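Local coordinates for phosphotriesterase homology protein (Escherichia coli, PDB 1BF6) that hydrolyses phosphorylated glyceryl acetates, and also aromatic acetates and propionates, with two zinc ions bound per subunit, at residues Val47-Met53 with Ile74-Cys79; Tyr82-Ala86 with Thr133-Glu137; Gly164-Leu168 with Lys197-Ala203; Leu192-Leu196 with Ala227-Leu233; Asp218-Ile222 with Phe264-Leu268. All blocks are in the same frame, centred on the assembly; numbering follows the deposited sequence.

The five contacts are spread round a TIM barrel that carries a two-zinc site. Contact 1 lies in the barrel wall, with the Met53 side chain about 4 Å from a zinc ion. Contact 2 follows directly in sequence, about 25 Å away between centres; its Gln84 side chain is about 6 Å from a zinc ion. Contacts 3, 4 and 5 join successive outer helices; 3 and 4, and 4 and 5, interleave along the chain. Contacts 3 and 4 share helix 192-200, with centres about 12 Å apart, and touch through Leu165 with Asn194 and Ile199 with Leu228 and Leu233. Contacts 4 and 5 share helix 218-230, with centres about 15 Å apart.

Contact 1: Val47-Met53 with Ile74-Cys79; sequences VRNVIEM and INVVAC
The delta carbon of Ile74 lies over two valines of the neighbouring strand. Ile74 CD1 is 3.7 Å from Val50 CG2 and a little farther from Val47 CG1. Its CG1 is anti to the backbone N (chi1 -157°), which carries the chain across the carbonyl of Arg48, with Ile74 CG1 3.4 Å from Arg48 O. Asn49 and Asn75 stand on the other face of the sheet, their amide planes almost perpendicular, 87° apart. Asn49 OD1 and Asn75 OD1 are 3.5 Å apart, but both are acceptors and do not bond. Asn49 instead sends ND2 to Asp3 O and Thr8 OG1. Further along this face, Ile51 and Val77 run alongside each other with their tips on the same side, and Ile51 CD1 is 3.8 Å from Val77 CG2. The strands 47-52 and 75-80, linked by helix 62-72, form a parallel beta-alpha-beta unit of the TIM barrel. Four backbone bonds alternate between them. Val50 N meets Asn75 O at 2.9 Å, while Glu52 N bonds to Val77 O at 2.8 Å. On the face of Val50 and Val76, Val76 CG1 packs against Glu52 CB. A bend at chi2 (-85°) turns the Glu52 carboxylate toward a water, which donates to Glu52 OE1 at 2.7 Å and accepts from Cys79 N. Glu52 OE2 is gripped by Thr54 OG1 and by the backbone N of Leu14 and His15, so both carboxylate oxygens are engaged. Beyond it, Met53 touches the zinc ligand His11.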
# COMPACT_ATOMS: atom_id res chain seq x y z
N VAL A 47 -14.36 8.80 -0.41
CA VAL A 47 -13.45 7.80 0.15
C VAL A 47 -13.96 7.35 1.49
O VAL A 47 -14.35 8.17 2.33
CB VAL A 47 -12.01 8.37 0.32
CG1 VAL A 47 -11.10 7.32 1.02
CG2 VAL A 47 -11.42 8.73 -1.05
N ARG A 48 -13.96 6.04 1.72
CA ARG A 48 -14.42 5.49 2.99
C ARG A 48 -13.35 4.63 3.68
O ARG A 48 -13.38 4.49 4.90
CB ARG A 48 -15.72 4.69 2.79
CG ARG A 48 -16.92 5.56 2.39
CD ARG A 48 -17.31 6.48 3.54
NE ARG A 48 -18.45 7.34 3.22
CZ ARG A 48 -18.36 8.56 2.70
NH1 ARG A 48 -17.18 9.11 2.42
NH2 ARG A 48 -19.47 9.24 2.44
N ASN A 49 -12.40 4.11 2.91
CA ASN A 49 -11.33 3.23 3.44
C ASN A 49 -9.92 3.63 3.01
O ASN A 49 -9.70 4.03 1.87
CB ASN A 49 -11.54 1.79 2.97
CG ASN A 49 -13.00 1.36 3.04
OD1 ASN A 49 -13.54 1.11 4.11
ND2 ASN A 49 -13.64 1.31 1.88
N VAL A 50 -8.96 3.42 3.90
CA VAL A 50 -7.55 3.69 3.63
C VAL A 50 -6.78 2.48 4.15
O VAL A 50 -6.94 2.13 5.31
CB VAL A 50 -7.00 4.96 4.37
CG1 VAL A 50 -5.48 5.07 4.17
CG2 VAL A 50 -7.67 6.24 3.82
N ILE A 51 -5.98 1.86 3.28
CA ILE A 51 -5.16 0.70 3.66
C ILE A 51 -3.79 1.27 4.10
O ILE A 51 -3.00 1.74 3.27
CB ILE A 51 -4.97 -0.28 2.47
CG1 ILE A 51 -6.29 -0.49 1.72
CG2 ILE A 51 -4.44 -1.64 2.99
CD1 ILE A 51 -7.46 -1.00 2.57
N GLU A 52 -3.56 1.25 5.40
CA GLU A 52 -2.35 1.78 5.99
C GLU A 52 -1.19 0.77 5.92
O GLU A 52 -1.29 -0.35 6.44
CB GLU A 52 -2.66 2.23 7.42
CG GLU A 52 -2.01 3.56 7.81
CD GLU A 52 -0.60 3.39 8.31
OE1 GLU A 52 -0.19 2.24 8.58
OE2 GLU A 52 0.11 4.42 8.45
N MET A 53 -0.09 1.21 5.30
CA MET A 53 1.09 0.39 5.03
C MET A 53 2.27 0.45 6.00
O MET A 53 3.36 -0.06 5.67
CB MET A 53 1.61 0.75 3.64
CG MET A 53 0.59 0.58 2.52
SD MET A 53 0.36 -1.16 2.03
CE MET A 53 -1.11 -1.48 2.83
N ILE A 74 -13.57 7.67 9.01
CA ILE A 74 -12.97 6.93 7.92
C ILE A 74 -12.54 5.56 8.47
O ILE A 74 -12.40 5.40 9.69
CB ILE A 74 -11.77 7.68 7.29
CG1 ILE A 74 -11.56 7.19 5.85
CG2 ILE A 74 -10.52 7.54 8.17
CD1 ILE A 74 -10.63 8.02 5.03
N ASN A 75 -12.47 4.56 7.60
CA ASN A 75 -12.06 3.22 8.02
C ASN A 75 -10.61 2.99 7.64
O ASN A 75 -10.21 3.16 6.49
CB ASN A 75 -12.94 2.14 7.40
CG ASN A 75 -12.56 0.74 7.88
OD1 ASN A 75 -12.18 -0.12 7.09
ND2 ASN A 75 -12.67 0.53 9.19
N VAL A 76 -9.80 2.59 8.62
CA VAL A 76 -8.39 2.35 8.37
C VAL A 76 -8.03 0.87 8.56
O VAL A 76 -8.28 0.30 9.63
CB VAL A 76 -7.51 3.19 9.30
CG1 VAL A 76 -6.04 2.87 9.06
CG2 VAL A 76 -7.77 4.69 9.08
N VAL A 77 -7.46 0.26 7.53
CA VAL A 77 -7.02 -1.12 7.61
C VAL A 77 -5.52 -1.11 7.91
O VAL A 77 -4.73 -0.65 7.09
CB VAL A 77 -7.26 -1.89 6.29
CG1 VAL A 77 -6.70 -3.32 6.41
CG2 VAL A 77 -8.77 -1.92 5.97
N ALA A 78 -5.16 -1.57 9.11
CA ALA A 78 -3.77 -1.64 9.56
C ALA A 78 -3.03 -2.86 8.98
O ALA A 78 -3.66 -3.81 8.51
CB ALA A 78 -3.73 -1.65 11.08
N CYS A 79 -1.70 -2.82 9.00
CA CYS A 79 -0.90 -3.93 8.47
C CYS A 79 0.10 -4.54 9.45
O CYS A 79 0.30 -4.04 10.56
CB CYS A 79 -0.14 -3.49 7.22
SG CYS A 79 1.25 -2.35 7.53
O HOH W 1 -0.54 -0.09 9.95

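Contact 2: Tyr82-Ala86 with Thr133-Glu137; sequences YYQDA and TPLEE
Asp85 and Glu136, two acidic residues, lie close at the start of helix 134-150 without their carboxylates touching, Asp85 OD1 4.8 Å from Glu136 OE2. Each carboxylate takes an N-H or O-H donor from the other segment. The Asp85 N-H points to Glu136 OE2 at 2.8 Å in a nearly straight bond (168°), close to the carboxylate plane and on its anti side. In return, Thr133 OG1 donates to Asp85 OD1 at 2.8 Å, reaching it from above the carboxylate plane. The threonine hydroxyl stands between its own N and carbonyl carbon (chi1 72°), where it can also accept from Glu136 N. Glu136 OE1 takes the N-H of Thr133 at 3.1 Å. These two bonds make a capping box, with Thr133 as N-cap. A water donates to Asp85 OD1 and accepts from Leu135 N at 3.1 Å. The donors round the helix start would probably ease the closeness of the two acids. Ser128 OG also bonds to Glu136 OE2. The contact ties the loop after strand 75-80, whose Gln84 lies close to the zinc ligand His157, to the N terminus of helix 134-150, and Leu135 extends the packing to Ala93 on helix 91-94.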
# COMPACT_ATOMS: atom_id res chain seq x y z
N TYR A 82 7.40 -6.72 7.70
CA TYR A 82 8.73 -6.12 7.78
C TYR A 82 8.98 -5.42 6.45
O TYR A 82 8.62 -5.94 5.38
CB TYR A 82 9.80 -7.16 8.11
CG TYR A 82 9.83 -7.52 9.59
CD1 TYR A 82 9.02 -8.54 10.10
CD2 TYR A 82 10.64 -6.80 10.49
CE1 TYR A 82 9.00 -8.83 11.47
CE2 TYR A 82 10.64 -7.09 11.86
CZ TYR A 82 9.81 -8.11 12.34
OH TYR A 82 9.77 -8.36 13.70
N TYR A 83 9.60 -4.25 6.52
CA TYR A 83 9.85 -3.38 5.37
C TYR A 83 10.81 -3.82 4.27
O TYR A 83 10.39 -4.39 3.27
CB TYR A 83 10.18 -1.99 5.91
CG TYR A 83 10.12 -0.86 4.90
CD1 TYR A 83 9.32 -0.95 3.76
CD2 TYR A 83 10.88 0.29 5.09
CE1 TYR A 83 9.28 0.09 2.84
CE2 TYR A 83 10.85 1.33 4.18
CZ TYR A 83 10.05 1.23 3.06
OH TYR A 83 10.07 2.26 2.15
N GLN A 84 12.08 -3.43 4.37
CA GLN A 84 13.09 -3.82 3.39
C GLN A 84 14.44 -3.91 4.10
O GLN A 84 14.58 -3.46 5.24
CB GLN A 84 13.15 -2.87 2.19
CG GLN A 84 13.32 -1.42 2.55
CD GLN A 84 13.53 -0.57 1.33
OE1 GLN A 84 14.45 -0.79 0.55
NE2 GLN A 84 12.67 0.43 1.15
N ASP A 85 15.40 -4.51 3.41
CA ASP A 85 16.73 -4.75 3.96
C ASP A 85 17.37 -3.64 4.80
O ASP A 85 17.69 -3.85 5.97
CB ASP A 85 17.69 -5.21 2.88
CG ASP A 85 18.84 -6.00 3.45
OD1 ASP A 85 18.66 -7.22 3.70
OD2 ASP A 85 19.90 -5.39 3.72
N ALA A 86 17.48 -2.46 4.21
CA ALA A 86 18.10 -1.32 4.89
C ALA A 86 17.40 -0.86 6.17
O ALA A 86 18.03 -0.27 7.04
CB ALA A 86 18.26 -0.17 3.92
N THR A 133 17.25 -9.38 -1.31
CA THR A 133 18.33 -9.81 -0.42
C THR A 133 17.90 -11.05 0.38
O THR A 133 16.70 -11.37 0.45
CB THR A 133 18.67 -8.70 0.60
OG1 THR A 133 17.61 -8.60 1.56
CG2 THR A 133 18.86 -7.34 -0.10
N PRO A 134 18.86 -11.79 0.96
CA PRO A 134 18.52 -12.98 1.75
C PRO A 134 17.51 -12.68 2.87
O PRO A 134 16.60 -13.48 3.11
CB PRO A 134 19.88 -13.39 2.32
CG PRO A 134 20.80 -13.08 1.20
CD PRO A 134 20.32 -11.70 0.74
N LEU A 135 17.64 -11.54 3.54
CA LEU A 135 16.71 -11.19 4.61
C LEU A 135 15.32 -10.86 4.08
O LEU A 135 14.31 -11.14 4.73
CB LEU A 135 17.24 -10.04 5.46
CG LEU A 135 18.47 -10.35 6.31
CD1 LEU A 135 18.86 -9.10 7.11
CD2 LEU A 135 18.17 -11.50 7.26
N GLU A 136 15.26 -10.22 2.92
CA GLU A 136 13.98 -9.90 2.30
C GLU A 136 13.29 -11.21 1.86
O GLU A 136 12.09 -11.37 2.05
CB GLU A 136 14.19 -8.97 1.11
CG GLU A 136 14.41 -7.53 1.55
CD GLU A 136 15.02 -6.65 0.48
OE1 GLU A 136 15.30 -7.13 -0.64
OE2 GLU A 136 15.24 -5.46 0.77
N GLU A 137 14.07 -12.14 1.31
CA GLU A 137 13.52 -13.43 0.90
C GLU A 137 12.87 -14.12 2.10
O GLU A 137 11.75 -14.62 2.00
CB GLU A 137 14.62 -14.33 0.33
CG GLU A 137 14.10 -15.74 -0.00
CD GLU A 137 15.16 -16.66 -0.55
OE1 GLU A 137 16.33 -16.57 -0.11
OE2 GLU A 137 14.83 -17.49 -1.41
O HOH W 2 20.10 -9.68 3.40

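Contact 3: Gly164-Leu168 with Lys197-Ala203; sequences GLEQL and KMIDLGA
Met198 O takes two backbone N-H groups, from Ala203 at 3.2 Å and, weakly, from Leu201. The Ala203 bond and that from Gly202 N to Ile199 O form a Schellman motif, which closes helix 192-200 at Gly202, a residue of positive phi. In the outer helix layer of the TIM barrel, this end packs against the first turn of helix 164-173. No hydrogen bond crosses the contact, which is packed mainly through aliphatic carbons. Leu165 CD2 reaches in beside Met198, and its 3.4 Å from Met198 CG is tighter than usual van der Waals contact. Leu165 crosses Lys197 at about a right angle; CD2 meets Lys197 CB, and CD1 touches CB and CD, before the ammonium end leads away. Leu168 also meets Met198 at about a right angle. Its CD1 is 3.6 Å from Ala203 CB and touches Met198 CG and Leu201 CD1 as well. Leu168 and Met198 also lie on Val183 of strand 181-183, so the pair joins both helices to the barrel wall. The methionine chain runs straight out to the sulfur (chi2 -175°), which reaches the glycine backbone, with Met198 SD 4.0 Å from Gly164 CA.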
# COMPACT_ATOMS: atom_id res chain seq x y z
N GLY A 164 9.14 -7.01 -9.07
CA GLY A 164 7.78 -7.45 -8.87
C GLY A 164 7.54 -8.90 -9.30
O GLY A 164 6.96 -9.67 -8.54
N LEU A 165 8.00 -9.26 -10.50
CA LEU A 165 7.81 -10.63 -10.98
C LEU A 165 8.52 -11.64 -10.07
O LEU A 165 7.98 -12.72 -9.79
CB LEU A 165 8.27 -10.76 -12.43
CG LEU A 165 7.37 -10.07 -13.47
CD1 LEU A 165 8.05 -10.06 -14.84
CD2 LEU A 165 6.02 -10.78 -13.54
N GLU A 166 9.69 -11.25 -9.56
CA GLU A 166 10.48 -12.09 -8.65
C GLU A 166 9.75 -12.29 -7.32
O GLU A 166 9.79 -13.39 -6.75
CB GLU A 166 11.87 -11.47 -8.40
CG GLU A 166 12.85 -11.64 -9.56
CD GLU A 166 12.69 -10.60 -10.66
OE1 GLU A 166 11.84 -9.69 -10.56
OE2 GLU A 166 13.45 -10.69 -11.64
N GLN A 167 9.09 -11.24 -6.85
CA GLN A 167 8.32 -11.32 -5.61
C GLN A 167 7.18 -12.32 -5.79
O GLN A 167 6.88 -13.09 -4.88
CB GLN A 167 7.68 -9.98 -5.25
CG GLN A 167 8.64 -8.84 -4.93
CD GLN A 167 7.91 -7.56 -4.55
OE1 GLN A 167 6.70 -7.43 -4.76
NE2 GLN A 167 8.63 -6.61 -3.97
N LEU A 168 6.51 -12.26 -6.95
CA LEU A 168 5.38 -13.15 -7.23
C LEU A 168 5.81 -14.61 -7.34
O LEU A 168 5.12 -15.50 -6.84
CB LEU A 168 4.64 -12.70 -8.49
CG LEU A 168 3.95 -11.33 -8.42
CD1 LEU A 168 3.21 -11.08 -9.74
CD2 LEU A 168 2.99 -11.27 -7.25
N LYS A 197 2.74 -8.93 -17.39
CA LYS A 197 3.15 -10.26 -16.94
C LYS A 197 2.62 -10.54 -15.55
O LYS A 197 2.08 -11.62 -15.29
CB LYS A 197 4.67 -10.40 -17.01
CG LYS A 197 5.18 -10.43 -18.44
CD LYS A 197 6.69 -10.46 -18.55
CE LYS A 197 7.13 -10.47 -20.00
NZ LYS A 197 8.62 -10.40 -20.11
N MET A 198 2.71 -9.55 -14.66
CA MET A 198 2.23 -9.72 -13.29
C MET A 198 0.73 -9.99 -13.28
O MET A 198 0.26 -10.88 -12.57
CB MET A 198 2.56 -8.50 -12.42
CG MET A 198 4.05 -8.32 -12.17
SD MET A 198 4.42 -6.98 -11.05
CE MET A 198 4.68 -5.66 -12.19
N ILE A 199 -0.01 -9.22 -14.08
CA ILE A 199 -1.45 -9.41 -14.17
C ILE A 199 -1.76 -10.80 -14.77
O ILE A 199 -2.69 -11.47 -14.34
CB ILE A 199 -2.11 -8.27 -15.01
CG1 ILE A 199 -2.02 -6.94 -14.24
CG2 ILE A 199 -3.57 -8.62 -15.36
CD1 ILE A 199 -2.51 -5.72 -15.03
N ASP A 200 -0.94 -11.23 -15.73
CA ASP A 200 -1.12 -12.53 -16.37
C ASP A 200 -0.96 -13.67 -15.36
O ASP A 200 -1.60 -14.71 -15.49
CB ASP A 200 -0.15 -12.69 -17.53
CG ASP A 200 -0.52 -13.87 -18.42
OD1 ASP A 200 -1.61 -13.84 -19.01
OD2 ASP A 200 0.28 -14.83 -18.51
N LEU A 201 -0.10 -13.48 -14.37
CA LEU A 201 0.12 -14.49 -13.33
C LEU A 201 -1.04 -14.49 -12.33
O LEU A 201 -1.12 -15.36 -11.47
CB LEU A 201 1.45 -14.24 -12.59
CG LEU A 201 2.77 -14.40 -13.36
CD1 LEU A 201 3.95 -14.06 -12.44
CD2 LEU A 201 2.90 -15.83 -13.91
N GLY A 202 -1.90 -13.47 -12.41
CA GLY A 202 -3.05 -13.38 -11.53
C GLY A 202 -2.99 -12.40 -10.37
O GLY A 202 -3.91 -12.33 -9.56
N ALA A 203 -1.90 -11.64 -10.28
CA ALA A 203 -1.74 -10.68 -9.21
C ALA A 203 -2.39 -9.32 -9.53
O ALA A 203 -2.79 -9.08 -10.68
CB ALA A 203 -0.24 -10.49 -8.91

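Contact 4: Leu192-Leu196 with Ala227-Leu233; sequences LDNIL and ALRDRGL
Two adjoining outer helices of the TIM barrel meet here, and the Schellman motif that ends helix 218-230 carries part of the contact. Leu192 and Leu196 reach across from helix 192-200. In Leu192 a chi1 of -164° swings CG away from the backbone N and places both methyls at the alanine: Leu192 CD2 is 3.6 Å from Ala227 CB, and CD1 lies close to it too. The side chains of Leu192 and Leu228 pass one another from opposite sides, with Leu192 CD1 4.1 Å from Leu228 CD2. The same Leu228 methyl meets Leu196 CD2 at 3.9 Å, and Ile195 comes to it at about a right angle through CG2. Leu196 CD2 also touches Leu233 CD1 at 3.5 Å, a tight fit. Leu233 is brought there by the helix end: its N bonds to Leu228 O at 2.9 Å, Gly232 N bonds to Arg229 O, and Gly232 has positive phi. Arg231 crosses Leu196 at about a right angle, its CD 3.9 Å from Leu196 CD2. The guanidinium folds back on the last helical turn, where Arg231 NH1 donates to Ala227 O at 2.9 Å with the carbonyl oxygen in the guanidinium plane. Toward the barrel, Ile195 and Leu228 both rest on Phe207 of strand 204-207, so the two helices are packed against each other and against that strand.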
# COMPACT_ATOMS: atom_id res chain seq x y z
N LEU A 192 5.22 -1.21 -18.40
CA LEU A 192 4.12 -1.99 -18.99
C LEU A 192 4.38 -3.48 -19.16
O LEU A 192 3.55 -4.30 -18.78
CB LEU A 192 3.65 -1.37 -20.31
CG LEU A 192 2.28 -1.85 -20.80
CD1 LEU A 192 1.22 -1.60 -19.74
CD2 LEU A 192 1.93 -1.14 -22.09
N ASP A 193 5.54 -3.84 -19.70
CA ASP A 193 5.84 -5.26 -19.92
C ASP A 193 5.71 -6.06 -18.65
O ASP A 193 4.95 -7.03 -18.61
CB ASP A 193 7.22 -5.44 -20.54
CG ASP A 193 7.29 -4.89 -21.95
OD1 ASP A 193 6.30 -5.07 -22.71
OD2 ASP A 193 8.32 -4.28 -22.30
N ASN A 194 6.39 -5.61 -17.60
CA ASN A 194 6.33 -6.30 -16.31
C ASN A 194 4.91 -6.33 -15.76
O ASN A 194 4.46 -7.34 -15.23
CB ASN A 194 7.25 -5.64 -15.29
CG ASN A 194 8.73 -5.93 -15.52
OD1 ASN A 194 9.58 -5.26 -14.94
ND2 ASN A 194 9.04 -6.92 -16.36
N ILE A 195 4.20 -5.20 -15.84
CA ILE A 195 2.84 -5.12 -15.32
C ILE A 195 1.91 -6.13 -16.00
O ILE A 195 1.12 -6.79 -15.33
CB ILE A 195 2.27 -3.67 -15.43
CG1 ILE A 195 2.96 -2.77 -14.40
CG2 ILE A 195 0.76 -3.64 -15.18
CD1 ILE A 195 2.56 -1.32 -14.52
N LEU A 196 2.02 -6.26 -17.32
CA LEU A 196 1.17 -7.20 -18.07
C LEU A 196 1.46 -8.64 -17.63
O LEU A 196 0.54 -9.45 -17.47
CB LEU A 196 1.41 -7.03 -19.57
CG LEU A 196 0.92 -5.70 -20.15
CD1 LEU A 196 1.32 -5.59 -21.60
CD2 LEU A 196 -0.59 -5.59 -19.98
N ALA A 227 -3.28 1.89 -21.34
CA ALA A 227 -2.84 0.63 -21.94
C ALA A 227 -3.60 -0.53 -21.27
O ALA A 227 -4.03 -1.46 -21.94
CB ALA A 227 -1.33 0.45 -21.76
N LEU A 228 -3.79 -0.42 -19.96
CA LEU A 228 -4.51 -1.45 -19.20
C LEU A 228 -6.00 -1.42 -19.53
O LEU A 228 -6.61 -2.47 -19.75
CB LEU A 228 -4.26 -1.26 -17.70
CG LEU A 228 -2.76 -1.37 -17.36
CD1 LEU A 228 -2.55 -1.18 -15.87
CD2 LEU A 228 -2.19 -2.70 -17.84
N ARG A 229 -6.56 -0.23 -19.62
CA ARG A 229 -7.97 -0.08 -19.98
C ARG A 229 -8.23 -0.64 -21.39
O ARG A 229 -9.22 -1.34 -21.61
CB ARG A 229 -8.36 1.40 -19.93
CG ARG A 229 -9.80 1.65 -20.35
CD ARG A 229 -10.08 3.13 -20.37
NE ARG A 229 -11.46 3.40 -20.75
CZ ARG A 229 -11.81 4.13 -21.80
NH1 ARG A 229 -10.88 4.66 -22.58
NH2 ARG A 229 -13.09 4.31 -22.07
N ASP A 230 -7.32 -0.35 -22.32
CA ASP A 230 -7.45 -0.81 -23.71
C ASP A 230 -7.43 -2.33 -23.83
O ASP A 230 -7.95 -2.89 -24.79
CB ASP A 230 -6.32 -0.27 -24.58
CG ASP A 230 -6.35 1.25 -24.73
OD1 ASP A 230 -7.44 1.87 -24.62
OD2 ASP A 230 -5.26 1.81 -24.97
N ARG A 231 -6.80 -2.99 -22.86
CA ARG A 231 -6.70 -4.45 -22.87
C ARG A 231 -7.71 -5.12 -21.93
O ARG A 231 -7.67 -6.34 -21.73
CB ARG A 231 -5.26 -4.87 -22.50
CG ARG A 231 -4.23 -4.46 -23.54
CD ARG A 231 -2.84 -4.47 -22.95
NE ARG A 231 -1.80 -4.23 -23.95
CZ ARG A 231 -1.49 -3.04 -24.47
NH1 ARG A 231 -2.16 -1.95 -24.11
NH2 ARG A 231 -0.52 -2.96 -25.37
N GLY A 232 -8.62 -4.31 -21.40
CA GLY A 232 -9.64 -4.81 -20.49
C GLY A 232 -9.09 -5.35 -19.18
O GLY A 232 -9.70 -6.24 -18.57
N LEU A 233 -8.00 -4.75 -18.71
CA LEU A 233 -7.32 -5.18 -17.48
C LEU A 233 -7.54 -4.32 -16.22
O LEU A 233 -6.89 -4.55 -15.20
CB LEU A 233 -5.81 -5.34 -17.77
CG LEU A 233 -5.42 -6.23 -18.96
CD1 LEU A 233 -3.95 -6.14 -19.26
CD2 LEU A 233 -5.82 -7.68 -18.71

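Contact 5: Asp218-Ile222 with Phe264-Leu268; sequences DEKRI and FIPQL
From CB to its two oxygens, Asp218 runs beside the Phe264 ring. Asp218 CB lies in the ring plane at its edge, 3.8 Å from Phe264 CE1. Asp218 CG follows at 3.7 Å from Phe264 CD1, with the carboxylate and ring planes 68° apart. At the tip the two oxygens part. Asp218 OD1 makes a salt bridge with Arg221 NH1 at 2.9 Å, although the hydrogen bond within it is bent and weak, and it also accepts from Gly211 N. Asp218 OD2 takes a bond from a water, which in turn accepts from Gln267 NE2 at 2.8 Å. The buried carboxylate therefore has partners on both oxygens, and the water links Asp218 OD2 to the amide of Gln267 on the second helix. Helices 218-230 and 259-270 belong to the outer layer of the TIM barrel; the axes of their two short segments approach to 10.7 Å at an angle of 51°. Ile222, one turn on from Asp218, packs against the second helix. Ile222 CG1 is 3.6 Å from Phe264 CZ, the two side chains overlapping head to tail. Ile222 CD1 goes on to Gln267 CB at 3.9 Å. Both CG1 and CG2 of Ile222 meet Leu268 CD1, each at 4.0 Å. Phe264 has CG trans to N (chi1 -170°), which brings the CE1 edge of the ring to both Asp218 and Ile222. Arg221 lays its CB near Phe264 CZ and then leads its guanidinium away, where NE forms a salt bridge with Asp187 and NH2 bonds to Thr209 OG1.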
# COMPACT_ATOMS: atom_id res chain seq x y z
N ASP A 218 2.96 11.96 -13.81
CA ASP A 218 1.56 11.51 -13.79
C ASP A 218 1.04 11.28 -15.22
O ASP A 218 0.18 10.42 -15.44
CB ASP A 218 0.65 12.51 -13.08
CG ASP A 218 0.64 12.36 -11.57
OD1 ASP A 218 1.10 11.32 -11.03
OD2 ASP A 218 0.16 13.29 -10.89
N GLU A 219 1.53 12.08 -16.17
CA GLU A 219 1.13 11.94 -17.56
C GLU A 219 1.46 10.54 -18.08
O GLU A 219 0.71 9.96 -18.87
CB GLU A 219 1.83 12.99 -18.43
CG GLU A 219 1.49 12.88 -19.91
CD GLU A 219 2.24 13.89 -20.79
OE1 GLU A 219 3.09 14.65 -20.25
OE2 GLU A 219 1.98 13.92 -22.02
N LYS A 220 2.59 10.01 -17.64
CA LYS A 220 3.01 8.67 -18.04
C LYS A 220 2.25 7.59 -17.28
O LYS A 220 2.04 6.50 -17.81
CB LYS A 220 4.52 8.52 -17.92
CG LYS A 220 5.27 9.35 -18.94
CD LYS A 220 6.75 9.05 -18.95
CE LYS A 220 7.42 9.84 -20.06
NZ LYS A 220 8.85 9.46 -20.25
N ARG A 221 1.84 7.89 -16.05
CA ARG A 221 1.04 6.95 -15.25
C ARG A 221 -0.31 6.83 -15.99
O ARG A 221 -0.84 5.73 -16.18
CB ARG A 221 0.80 7.48 -13.83
CG ARG A 221 2.05 7.56 -12.93
CD ARG A 221 1.67 7.93 -11.50
NE ARG A 221 2.84 7.85 -10.63
CZ ARG A 221 3.76 8.81 -10.49
NH1 ARG A 221 3.66 9.96 -11.14
NH2 ARG A 221 4.86 8.56 -9.78
N ILE A 222 -0.84 7.97 -16.43
CA ILE A 222 -2.11 8.00 -17.16
C ILE A 222 -2.00 7.18 -18.46
O ILE A 222 -2.90 6.39 -18.76
CB ILE A 222 -2.57 9.48 -17.43
CG1 ILE A 222 -3.16 10.05 -16.14
CG2 ILE A 222 -3.59 9.54 -18.57
CD1 ILE A 222 -3.41 11.55 -16.17
N PHE A 264 -5.67 14.16 -10.00
CA PHE A 264 -5.33 13.04 -10.87
C PHE A 264 -6.50 12.39 -11.60
O PHE A 264 -6.44 12.22 -12.82
CB PHE A 264 -4.54 11.97 -10.10
CG PHE A 264 -3.97 10.90 -11.00
CD1 PHE A 264 -2.81 11.13 -11.73
CD2 PHE A 264 -4.60 9.65 -11.13
CE1 PHE A 264 -2.28 10.15 -12.58
CE2 PHE A 264 -4.07 8.68 -11.97
CZ PHE A 264 -2.92 8.93 -12.70
N ILE A 265 -7.54 12.00 -10.87
CA ILE A 265 -8.72 11.37 -11.49
C ILE A 265 -9.37 12.33 -12.51
O ILE A 265 -9.80 11.89 -13.58
CB ILE A 265 -9.71 10.81 -10.44
CG1 ILE A 265 -9.06 9.63 -9.70
CG2 ILE A 265 -11.02 10.34 -11.11
CD1 ILE A 265 -8.58 8.50 -10.62
N PRO A 266 -9.48 13.64 -12.19
CA PRO A 266 -10.09 14.54 -13.18
C PRO A 266 -9.28 14.52 -14.49
O PRO A 266 -9.85 14.49 -15.57
CB PRO A 266 -10.03 15.89 -12.49
CG PRO A 266 -10.36 15.52 -11.08
CD PRO A 266 -9.47 14.28 -10.86
N GLN A 267 -7.94 14.46 -14.40
CA GLN A 267 -7.10 14.42 -15.60
C GLN A 267 -7.29 13.10 -16.34
O GLN A 267 -7.25 13.05 -17.57
CB GLN A 267 -5.61 14.62 -15.26
CG GLN A 267 -5.28 16.00 -14.70
CD GLN A 267 -3.87 16.12 -14.12
OE1 GLN A 267 -3.34 17.23 -14.00
NE2 GLN A 267 -3.28 15.00 -13.72
N LEU A 268 -7.50 12.03 -15.58
CA LEU A 268 -7.73 10.70 -16.14
C LEU A 268 -9.06 10.71 -16.90
O LEU A 268 -9.14 10.23 -18.03
CB LEU A 268 -7.76 9.67 -15.01
CG LEU A 268 -7.73 8.19 -15.42
CD1 LEU A 268 -6.51 7.94 -16.30
CD2 LEU A 268 -7.70 7.31 -14.18
O HOH W 3 -1.13 15.22 -11.91